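Long-range contacts in decapping and exoribonuclease protein 1 (Kluyveromyces lactis, PDB 4GPS), which removes NAD caps and other cap structures from the 5' ends of RNA and degrades RNA as a metal-dependent 5'-3' exonuclease: residues A[111-116]-A[243-248]; A[138-143]-A[236-241]; A[293-298]-A[324-329]; A[313-318]-A[348-353]. One frame throughout, in Å; residues are numbered along the deposited sequence.

Contact 1: A[111-116]-A[243-248]; sequences RLRPEV and EDLLIE
R111 sends CG out beside its backbone N (chi1 -60°) and bends again at chi3, which lays its guanidinium alongside the side chain of E248, extended beyond CG and pointing the same way. NE gives E248 OE2 a weak hydrogen bond of 3.3 Å within a salt bridge. The oxygen arrives at the edge of the guanidinium, whose plane is turned 24° from that of the carboxylate. A water accepts from R111 NH2 at 2.6 Å and donates to the same OE2, closing a second route between the two groups. The other oxygen, OE1, rests 3.4 Å from CD of P114.

Two kinks, at chi2 and chi3, fold R113 back over the end of helix 233-246. Its NE reaches L245 O in a weak bond of 3.4 Å, and its NH1 forms a salt bridge with E115 OE2. A positive group beside this carbonyl would suit the negative end of the helix dipole. The backbones meet in a single bridge around L112 and I247: E248 N binds R111 O at 2.9 Å, and R113 N binds L246 O at 2.8 Å. R113 is also the N-cap of helix 114-122, so one residue joins the start of that helix to the end of the other. On the buried side the V116 and L246 side chains cross at about a right angle, CG2 to CD2 3.7 Å.

The contact packs the end of the E243-bearing helix on the nuclease core: L112, V116 and L246 on L327 of strand 325-331, and L112, L246 and I247 on the metal-binding I294 of strand 290-297.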
# COMPACT_ATOMS: atom_id res chain seq x y z
N ARG A 111 -10.97 8.73 14.05
CA ARG A 111 -10.11 8.82 15.20
C ARG A 111 -9.83 7.47 15.83
O ARG A 111 -10.73 6.67 16.04
CB ARG A 111 -10.74 9.76 16.26
CG ARG A 111 -10.95 11.19 15.76
CD ARG A 111 -12.04 11.95 16.57
NE ARG A 111 -11.67 12.09 17.98
CZ ARG A 111 -10.86 13.02 18.48
NH1 ARG A 111 -10.29 13.94 17.70
NH2 ARG A 111 -10.59 13.02 19.78
N LEU A 112 -8.57 7.20 16.08
CA LEU A 112 -8.17 5.98 16.76
C LEU A 112 -8.63 6.26 18.20
O LEU A 112 -8.37 7.35 18.74
CB LEU A 112 -6.65 5.84 16.72
CG LEU A 112 -6.06 4.56 17.31
CD1 LEU A 112 -6.47 3.34 16.45
CD2 LEU A 112 -4.55 4.69 17.38
N ARG A 113 -9.29 5.30 18.82
CA ARG A 113 -9.78 5.48 20.19
C ARG A 113 -8.74 6.03 21.15
O ARG A 113 -7.58 5.63 21.11
CB ARG A 113 -10.31 4.17 20.72
CG ARG A 113 -11.64 3.85 20.12
CD ARG A 113 -12.62 3.68 21.22
NE ARG A 113 -13.15 2.33 21.20
CZ ARG A 113 -13.51 1.68 22.29
NH1 ARG A 113 -13.38 2.28 23.46
NH2 ARG A 113 -13.97 0.44 22.21
N PRO A 114 -9.13 6.96 22.03
CA PRO A 114 -8.14 7.52 22.97
C PRO A 114 -7.48 6.52 23.95
O PRO A 114 -6.29 6.63 24.24
CB PRO A 114 -8.92 8.66 23.66
CG PRO A 114 -10.36 8.25 23.52
CD PRO A 114 -10.44 7.62 22.15
N GLU A 115 -8.24 5.54 24.42
CA GLU A 115 -7.69 4.53 25.32
C GLU A 115 -6.56 3.82 24.58
O GLU A 115 -5.54 3.48 25.18
CB GLU A 115 -8.77 3.50 25.72
CG GLU A 115 -10.00 4.12 26.34
CD GLU A 115 -11.04 4.52 25.31
OE1 GLU A 115 -10.68 5.02 24.23
OE2 GLU A 115 -12.25 4.34 25.60
N VAL A 116 -6.77 3.61 23.27
CA VAL A 116 -5.79 2.97 22.42
C VAL A 116 -4.57 3.90 22.17
O VAL A 116 -3.43 3.44 22.19
CB VAL A 116 -6.45 2.54 21.07
CG1 VAL A 116 -5.39 2.06 20.08
CG2 VAL A 116 -7.47 1.43 21.32
N GLU A 243 -10.63 -3.26 13.31
CA GLU A 243 -10.70 -1.83 13.02
C GLU A 243 -11.89 -1.22 13.78
O GLU A 243 -11.79 -0.16 14.42
CB GLU A 243 -10.87 -1.62 11.50
CG GLU A 243 -9.59 -1.98 10.73
CD GLU A 243 -9.77 -2.18 9.24
OE1 GLU A 243 -8.77 -2.58 8.58
OE2 GLU A 243 -10.89 -1.95 8.73
N ASP A 244 -13.02 -1.93 13.73
CA ASP A 244 -14.24 -1.49 14.40
C ASP A 244 -14.00 -1.22 15.89
O ASP A 244 -14.38 -0.18 16.41
CB ASP A 244 -15.32 -2.56 14.25
CG ASP A 244 -16.71 -1.96 14.15
OD1 ASP A 244 -17.09 -1.18 15.05
OD2 ASP A 244 -17.42 -2.28 13.16
N LEU A 245 -13.37 -2.18 16.56
CA LEU A 245 -13.04 -2.10 17.98
C LEU A 245 -12.03 -0.98 18.36
O LEU A 245 -12.14 -0.38 19.42
CB LEU A 245 -12.51 -3.48 18.43
CG LEU A 245 -11.98 -3.68 19.85
CD1 LEU A 245 -13.17 -3.62 20.85
CD2 LEU A 245 -11.24 -5.03 19.94
N LEU A 246 -11.06 -0.67 17.49
CA LEU A 246 -10.03 0.35 17.81
C LEU A 246 -10.37 1.79 17.40
O LEU A 246 -9.80 2.75 17.91
CB LEU A 246 -8.67 -0.07 17.18
CG LEU A 246 -8.17 -1.47 17.60
CD1 LEU A 246 -7.02 -1.88 16.77
CD2 LEU A 246 -7.80 -1.51 19.06
N ILE A 247 -11.31 1.93 16.48
CA ILE A 247 -11.67 3.25 15.95
C ILE A 247 -13.00 3.82 16.49
O ILE A 247 -14.02 3.13 16.52
CB ILE A 247 -11.75 3.16 14.39
CG1 ILE A 247 -10.43 2.61 13.83
CG2 ILE A 247 -11.99 4.51 13.79
CD1 ILE A 247 -10.52 2.11 12.37
N GLU A 248 -12.98 5.09 16.91
CA GLU A 248 -14.20 5.75 17.37
C GLU A 248 -15.16 5.93 16.20
O GLU A 248 -16.25 5.36 16.20
CB GLU A 248 -13.89 7.13 17.96
CG GLU A 248 -13.97 7.18 19.49
CD GLU A 248 -13.60 8.54 20.07
OE1 GLU A 248 -13.62 8.66 21.33
OE2 GLU A 248 -13.30 9.48 19.29
O HOH W 1 -11.74 10.88 20.75

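Contact 2: A[138-143]-A[236-241]; sequences DLTKGY and CYTGFA
Y237 reaches across to the loop with its ring directed away from its own helix backbone, CG lying trans to N (chi1 175°). Its hydroxyl sits between two carbonyls, with OH 2.9 Å from K141 O and 2.7 Å from G142 O; its single proton can serve either. K141 O lies at the edge of the ring, near its plane. One face of the ring is covered by Y143: the CA of Y143 stands 3.8 Å from the ring centroid, close to the normal, in a CH-pi contact. The Y143 ring follows obliquely, its plane inclined by 58°, and brings CD1 to 3.5 Å from CG of Y237. Cut back to an alanine, this position would probably open a gap beside Y143 and leave the K141 and G142 carbonyls without the hydroxyl that can serve one of them.

Next along the helix, T238 gives its CA-H to L139 O (CA to O 3.5 Å) and sets its CB 4.0 Å from the CB of L139. Its OG1 turns to another partner, the hydroxyl of S296 on strand 290-297. CG2 of T238 faces T140 OG1, a buried hydroxyl that finds no polar partner in the model. One turn after Y237, A241 places its small CB 3.5 Å from L139 O, so this carbonyl is flanked by two helix residues.

Two overlapping beta turns, type I over D138-K141 and type II over T140-Y143 with G142 at positive phi, seat the loop on the flank of helix 233-246 in the PD-(D/E)XK nuclease domain; farther along, that helix carries the metal-binding E243.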
# COMPACT_ATOMS: atom_id res chain seq x y z
N ASP A 138 -13.44 -11.37 21.42
CA ASP A 138 -13.49 -12.29 20.30
C ASP A 138 -13.73 -11.48 19.03
O ASP A 138 -14.83 -10.97 18.84
CB ASP A 138 -14.62 -13.31 20.51
CG ASP A 138 -14.61 -14.42 19.46
OD1 ASP A 138 -13.63 -15.20 19.44
OD2 ASP A 138 -15.56 -14.54 18.66
N LEU A 139 -12.71 -11.38 18.17
CA LEU A 139 -12.82 -10.63 16.92
C LEU A 139 -13.68 -11.39 15.91
O LEU A 139 -13.80 -10.99 14.77
CB LEU A 139 -11.45 -10.41 16.29
CG LEU A 139 -10.43 -9.57 17.06
CD1 LEU A 139 -9.09 -9.62 16.35
CD2 LEU A 139 -10.94 -8.16 17.17
N THR A 140 -14.27 -12.48 16.35
CA THR A 140 -15.07 -13.30 15.47
C THR A 140 -16.56 -13.23 15.83
O THR A 140 -17.40 -13.74 15.11
CB THR A 140 -14.50 -14.75 15.50
OG1 THR A 140 -13.87 -15.02 14.24
CG2 THR A 140 -15.57 -15.80 15.84
N LYS A 141 -16.86 -12.57 16.95
CA LYS A 141 -18.23 -12.41 17.41
C LYS A 141 -19.02 -11.64 16.36
O LYS A 141 -18.54 -10.65 15.81
CB LYS A 141 -18.23 -11.67 18.75
CG LYS A 141 -19.55 -11.62 19.46
CD LYS A 141 -19.39 -10.97 20.82
CE LYS A 141 -20.70 -10.41 21.31
NZ LYS A 141 -21.27 -9.50 20.28
N GLY A 142 -20.23 -12.11 16.05
CA GLY A 142 -21.05 -11.45 15.05
C GLY A 142 -20.60 -11.67 13.61
O GLY A 142 -20.90 -10.85 12.74
N TYR A 143 -19.89 -12.76 13.36
CA TYR A 143 -19.43 -13.07 12.00
C TYR A 143 -20.57 -13.67 11.18
O TYR A 143 -20.63 -13.50 9.96
CB TYR A 143 -18.25 -14.04 12.04
CG TYR A 143 -17.96 -14.72 10.72
CD1 TYR A 143 -17.64 -13.99 9.58
CD2 TYR A 143 -17.99 -16.11 10.62
CE1 TYR A 143 -17.37 -14.62 8.37
CE2 TYR A 143 -17.72 -16.76 9.42
CZ TYR A 143 -17.41 -16.01 8.30
OH TYR A 143 -17.14 -16.66 7.12
N CYS A 236 -10.84 -11.98 6.69
CA CYS A 236 -11.18 -10.62 6.29
C CYS A 236 -12.17 -9.97 7.28
O CYS A 236 -12.04 -8.79 7.62
CB CYS A 236 -11.72 -10.64 4.86
SG CYS A 236 -12.47 -9.14 4.32
N TYR A 237 -13.13 -10.74 7.78
CA TYR A 237 -14.09 -10.23 8.75
C TYR A 237 -13.46 -9.89 10.11
O TYR A 237 -13.86 -8.91 10.73
CB TYR A 237 -15.21 -11.24 8.96
CG TYR A 237 -16.16 -10.82 10.06
CD1 TYR A 237 -17.28 -10.03 9.78
CD2 TYR A 237 -15.91 -11.15 11.38
CE1 TYR A 237 -18.10 -9.57 10.81
CE2 TYR A 237 -16.71 -10.71 12.41
CZ TYR A 237 -17.81 -9.92 12.12
OH TYR A 237 -18.59 -9.48 13.16
N THR A 238 -12.52 -10.70 10.60
CA THR A 238 -11.92 -10.38 11.91
C THR A 238 -11.11 -9.09 11.76
O THR A 238 -10.90 -8.38 12.74
CB THR A 238 -11.00 -11.53 12.48
OG1 THR A 238 -9.64 -11.29 12.10
CG2 THR A 238 -11.43 -12.91 11.95
N GLY A 239 -10.69 -8.81 10.52
CA GLY A 239 -9.96 -7.58 10.22
C GLY A 239 -10.88 -6.36 10.38
O GLY A 239 -10.47 -5.35 10.96
N PHE A 240 -12.11 -6.45 9.87
CA PHE A 240 -13.08 -5.36 10.00
C PHE A 240 -13.44 -5.18 11.47
O PHE A 240 -13.53 -4.04 11.95
CB PHE A 240 -14.35 -5.61 9.19
CG PHE A 240 -14.17 -5.43 7.71
CD1 PHE A 240 -13.76 -4.19 7.20
CD2 PHE A 240 -14.34 -6.50 6.83
CE1 PHE A 240 -13.52 -4.03 5.83
CE2 PHE A 240 -14.11 -6.35 5.46
CZ PHE A 240 -13.70 -5.11 4.96
N ALA A 241 -13.65 -6.29 12.19
CA ALA A 241 -13.96 -6.22 13.60
C ALA A 241 -12.83 -5.56 14.39
O ALA A 241 -13.08 -4.78 15.31
CB ALA A 241 -14.23 -7.62 14.15

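Contact 3: A[293-298]-A[324-329]; sequences EIKSSV and SDLLIG
E293 and L326 begin a run of four parallel bridges that continues through I294-L327, K295-I328 and S296-G329. Five backbone hydrogen bonds alternate along it. E293 takes L327 N on its carbonyl at 3.0 Å and gives its own N-H to D325 O at 2.9 Å; K295 likewise bonds L327 O and G329 N, and S297 N ends the series on G329 O. Between these bonds the CA-H groups of L326, I294 and I328 point at carbonyls of the other strand. The short strand axes run 27° from parallel, 4.8 Å apart at their closest.

Among side chains the polar link is slight. S324 OG gives E293 OE2 a weak bond of 3.3 Å and also touches CG of E293. The stronger partner of that carboxylate is R182, in a salt bridge to OE2. A bend at chi2 of E293 carries the carboxylate toward S324. With the carboxylate lost to an alanine, S324 OG is likely to lose this acceptor, R182 this salt-bridge partner and the metal site a ligand.

Apolar contacts fill the same face of the sheet: L326 CD2 lies 4.0 Å from E293 CB, and I328 CG1 lies 4.1 Å from K295 CB, beyond which the lysine chain bends away. I294 and L327 share the opposite face, toward the 111-116 and 243-248 segments.

E293 and I294 are metal-binding residues, and K295 probably binds substrate; the sequence Glu-Ile-Lys is consistent with the (D/E)XK signature, on the first strand of the beta-alpha-beta unit of a PD-(D/E)XK nuclease core.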
# COMPACT_ATOMS: atom_id res chain seq x y z
N GLU A 293 -2.37 2.70 10.51
CA GLU A 293 -2.96 1.64 9.70
C GLU A 293 -3.02 0.38 10.56
O GLU A 293 -2.02 -0.07 11.13
CB GLU A 293 -2.11 1.42 8.43
CG GLU A 293 -1.72 2.74 7.76
CD GLU A 293 -1.62 2.65 6.26
OE1 GLU A 293 -2.55 2.11 5.64
OE2 GLU A 293 -0.61 3.12 5.69
N ILE A 294 -4.23 -0.14 10.67
CA ILE A 294 -4.57 -1.29 11.48
C ILE A 294 -4.52 -2.62 10.71
O ILE A 294 -5.10 -2.76 9.64
CB ILE A 294 -5.98 -1.05 12.07
CG1 ILE A 294 -5.94 0.27 12.85
CG2 ILE A 294 -6.44 -2.26 12.92
CD1 ILE A 294 -7.24 0.65 13.45
N LYS A 295 -3.78 -3.57 11.28
CA LYS A 295 -3.63 -4.90 10.67
C LYS A 295 -4.02 -5.98 11.68
O LYS A 295 -3.68 -5.89 12.88
CB LYS A 295 -2.18 -5.13 10.19
CG LYS A 295 -1.73 -4.25 9.05
CD LYS A 295 -2.49 -4.58 7.75
CE LYS A 295 -2.04 -3.71 6.63
NZ LYS A 295 -2.77 -4.00 5.38
N SER A 296 -4.75 -6.97 11.19
CA SER A 296 -5.18 -8.11 11.99
C SER A 296 -4.21 -9.25 11.67
O SER A 296 -3.96 -9.55 10.51
CB SER A 296 -6.60 -8.50 11.58
OG SER A 296 -7.02 -9.65 12.27
N SER A 297 -3.66 -9.91 12.69
CA SER A 297 -2.73 -10.99 12.41
C SER A 297 -2.66 -12.07 13.48
O SER A 297 -3.12 -11.91 14.61
CB SER A 297 -1.32 -10.41 12.22
OG SER A 297 -0.43 -11.32 11.63
N VAL A 298 -2.06 -13.19 13.12
CA VAL A 298 -1.84 -14.25 14.08
C VAL A 298 -0.32 -14.00 14.36
O VAL A 298 0.35 -13.37 13.53
CB VAL A 298 -2.15 -15.59 13.37
CG1 VAL A 298 -0.91 -16.33 13.03
CG2 VAL A 298 -3.13 -16.38 14.20
N SER A 324 3.28 7.69 8.87
CA SER A 324 2.27 6.66 9.09
C SER A 324 2.78 5.58 9.99
O SER A 324 3.89 5.09 9.80
CB SER A 324 1.85 6.05 7.76
OG SER A 324 1.02 4.94 7.95
N ASP A 325 2.00 5.20 10.99
CA ASP A 325 2.43 4.12 11.87
C ASP A 325 1.52 2.93 11.67
O ASP A 325 0.44 3.04 11.07
CB ASP A 325 2.41 4.56 13.34
CG ASP A 325 3.58 5.47 13.68
OD1 ASP A 325 4.60 5.46 12.95
OD2 ASP A 325 3.49 6.20 14.69
N LEU A 326 1.98 1.78 12.16
CA LEU A 326 1.19 0.57 12.07
C LEU A 326 0.79 0.18 13.47
O LEU A 326 1.52 0.44 14.42
CB LEU A 326 2.02 -0.56 11.48
CG LEU A 326 2.24 -0.52 9.98
CD1 LEU A 326 3.42 -1.40 9.58
CD2 LEU A 326 1.01 -1.00 9.31
N LEU A 327 -0.38 -0.42 13.58
CA LEU A 327 -0.89 -0.93 14.84
C LEU A 327 -1.40 -2.34 14.49
O LEU A 327 -2.29 -2.53 13.65
CB LEU A 327 -2.02 -0.06 15.38
CG LEU A 327 -2.65 -0.58 16.68
CD1 LEU A 327 -1.58 -0.66 17.80
CD2 LEU A 327 -3.85 0.35 17.08
N ILE A 328 -0.81 -3.34 15.13
CA ILE A 328 -1.19 -4.70 14.85
C ILE A 328 -1.91 -5.35 16.01
O ILE A 328 -1.52 -5.22 17.18
CB ILE A 328 0.05 -5.50 14.48
CG1 ILE A 328 0.58 -4.96 13.16
CG2 ILE A 328 -0.26 -7.01 14.44
CD1 ILE A 328 1.81 -5.68 12.64
N GLY A 329 -3.01 -6.02 15.67
CA GLY A 329 -3.78 -6.74 16.67
C GLY A 329 -3.55 -8.23 16.43
O GLY A 329 -3.99 -8.76 15.41

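Contact 4: A[313-318]-A[348-353]; sequences RMWIQT and DIYHKI
W315 lies on the helix that links strands 290-297 and 325-331 in the nuclease core, and here that helix packs on helix 346-353 through I349, Y350 and I353. The two short segments run nearly antiparallel, 150° between their directions, with axes 9.5 Å apart at closest, and no hydrogen bond joins them.

W315 carries most of the contact. With CG trans to the backbone N, its indole lies beside the Y350 side chain and points the same way. Its NE1 comes in at the edge of the Y350 ring, 3.6 Å from CD1, while the planes are inclined by 47°, an oblique aromatic pair. The N-H itself is satisfied by T79 OG1, and Y350 OH has V76 O and N371 OD1 as hydrogen-bond partners, its one proton serving one at a time, so both aromatic groups are held at their polar ends by residues outside the pair.

Two isoleucines pack against W315 CB, at the root of the indole. I349 brings CG2 to 3.9 Å from that atom. I353 crosses W315 at about a right angle with CD1 3.8 Å from the same CB.

In this fold the 305-319 helix lies against the sheet of the active site: M314 reaches L326 and I328 of strand 325-331, and Q317 is probably a substrate-binding residue. M314 SD also meets I349 CD1 at 4.2 Å, so the I349 side chain reaches both M314 and L326. P370 of helix 370-393 covers W315, Y350 and I353. On the far side of the first helix R313 forms a salt bridge with D187, and its NH1 hydrogen-bonds a citrate, probably from the crystallisation liquor.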
# COMPACT_ATOMS: atom_id res chain seq x y z
N ARG A 313 4.83 -6.52 2.49
CA ARG A 313 3.75 -5.73 1.91
C ARG A 313 3.40 -4.58 2.83
O ARG A 313 3.20 -3.44 2.41
CB ARG A 313 2.55 -6.65 1.66
CG ARG A 313 1.76 -6.31 0.41
CD ARG A 313 0.69 -7.35 0.07
NE ARG A 313 0.20 -7.11 -1.29
CZ ARG A 313 -0.59 -6.10 -1.59
NH1 ARG A 313 -0.98 -5.29 -0.63
NH2 ARG A 313 -0.93 -5.85 -2.84
N MET A 314 3.38 -4.88 4.12
CA MET A 314 3.06 -3.94 5.19
C MET A 314 4.10 -2.80 5.13
O MET A 314 3.76 -1.60 5.17
CB MET A 314 3.20 -4.70 6.51
CG MET A 314 2.33 -4.32 7.62
SD MET A 314 2.42 -5.54 8.97
CE MET A 314 1.20 -6.79 8.38
N TRP A 315 5.37 -3.18 5.08
CA TRP A 315 6.43 -2.22 4.99
C TRP A 315 6.24 -1.35 3.73
O TRP A 315 6.31 -0.13 3.83
CB TRP A 315 7.78 -2.95 4.92
CG TRP A 315 8.94 -2.03 4.66
CD1 TRP A 315 9.58 -1.22 5.58
CD2 TRP A 315 9.56 -1.75 3.40
NE1 TRP A 315 10.53 -0.46 4.97
CE2 TRP A 315 10.55 -0.77 3.63
CE3 TRP A 315 9.36 -2.24 2.10
CZ2 TRP A 315 11.35 -0.26 2.59
CZ3 TRP A 315 10.16 -1.73 1.06
CH2 TRP A 315 11.14 -0.75 1.32
N ILE A 316 6.01 -1.96 2.56
CA ILE A 316 5.83 -1.16 1.34
C ILE A 316 4.65 -0.24 1.50
O ILE A 316 4.69 0.91 1.10
CB ILE A 316 5.55 -2.02 0.12
CG1 ILE A 316 6.73 -2.96 -0.13
CG2 ILE A 316 5.28 -1.11 -1.09
CD1 ILE A 316 6.38 -4.08 -1.06
N GLN A 317 3.59 -0.77 2.12
CA GLN A 317 2.37 0.00 2.33
C GLN A 317 2.57 1.30 3.13
O GLN A 317 2.13 2.36 2.70
CB GLN A 317 1.32 -0.88 3.00
CG GLN A 317 0.11 -0.17 3.48
CD GLN A 317 -0.76 -1.04 4.37
OE1 GLN A 317 -1.68 -0.54 5.03
NE2 GLN A 317 -0.49 -2.33 4.40
N THR A 318 3.25 1.24 4.26
CA THR A 318 3.43 2.46 5.02
C THR A 318 4.58 3.28 4.47
O THR A 318 4.54 4.52 4.50
CB THR A 318 3.63 2.20 6.52
OG1 THR A 318 4.63 1.21 6.71
CG2 THR A 318 2.31 1.73 7.14
N ASP A 348 10.60 0.09 12.57
CA ASP A 348 10.34 -1.16 13.29
C ASP A 348 9.94 -2.29 12.33
O ASP A 348 10.52 -3.39 12.40
CB ASP A 348 9.25 -0.97 14.36
CG ASP A 348 9.60 0.11 15.39
OD1 ASP A 348 10.70 0.06 15.97
OD2 ASP A 348 8.76 1.02 15.62
N ILE A 349 8.97 -2.06 11.43
CA ILE A 349 8.62 -3.14 10.50
C ILE A 349 9.85 -3.47 9.68
O ILE A 349 10.12 -4.62 9.43
CB ILE A 349 7.53 -2.79 9.48
CG1 ILE A 349 6.24 -2.46 10.18
CG2 ILE A 349 7.24 -4.01 8.59
CD1 ILE A 349 5.67 -3.68 10.91
N TYR A 350 10.61 -2.44 9.30
CA TYR A 350 11.83 -2.63 8.51
C TYR A 350 12.84 -3.55 9.19
O TYR A 350 13.36 -4.49 8.58
CB TYR A 350 12.54 -1.30 8.26
CG TYR A 350 13.78 -1.48 7.46
CD1 TYR A 350 13.72 -1.81 6.11
CD2 TYR A 350 15.04 -1.42 8.06
CE1 TYR A 350 14.87 -2.08 5.36
CE2 TYR A 350 16.21 -1.70 7.32
CZ TYR A 350 16.11 -2.03 5.96
OH TYR A 350 17.24 -2.27 5.20
N HIS A 351 13.14 -3.24 10.44
CA HIS A 351 14.10 -4.01 11.21
C HIS A 351 13.62 -5.46 11.35
O HIS A 351 14.43 -6.37 11.26
CB HIS A 351 14.32 -3.36 12.60
CG HIS A 351 15.17 -4.19 13.53
ND1 HIS A 351 16.51 -4.44 13.29
CD2 HIS A 351 14.84 -4.90 14.63
CE1 HIS A 351 16.96 -5.28 14.21
NE2 HIS A 351 15.97 -5.58 15.03
N LYS A 352 12.32 -5.68 11.56
CA LYS A 352 11.82 -7.05 11.69
C LYS A 352 12.12 -7.85 10.39
O LYS A 352 12.44 -9.04 10.46
CB LYS A 352 10.31 -7.04 12.00
CG LYS A 352 9.70 -8.36 12.50
CD LYS A 352 8.31 -8.12 13.09
CE LYS A 352 7.70 -9.38 13.70
NZ LYS A 352 8.54 -10.01 14.79
N ILE A 353 12.05 -7.21 9.22
CA ILE A 353 12.31 -7.93 7.97
C ILE A 353 13.71 -7.80 7.37
O ILE A 353 14.01 -8.44 6.36
CB ILE A 353 11.26 -7.59 6.84
CG1 ILE A 353 11.35 -6.12 6.45
CG2 ILE A 353 9.84 -7.88 7.34
CD1 ILE A 353 10.34 -5.77 5.39

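Contact 3 lies between contact 4 and contacts 1 and 2 and touches all three. Contact 1 covers one side, where I247 CD1 lies 3.7 Å from I294 CD1, and contact 2 joins contact 3 through a probable hydrogen bond of 3.1 Å between T238 OG1 and S296 OG. Contacts 1 and 2 share helix 233-246, and L245 CD2 meets L139 CD2 at 4.2 Å. Contact 4 packs from the other face, with T318 CG2 3.5 Å from E293 OE2; it stays about 22 Å from contact 1 between centres. The metal-binding residues E243, E293 and I294 come from contacts 1 and 3, while contacts 3 and 4 supply the probable substrate residues K295 and Q317.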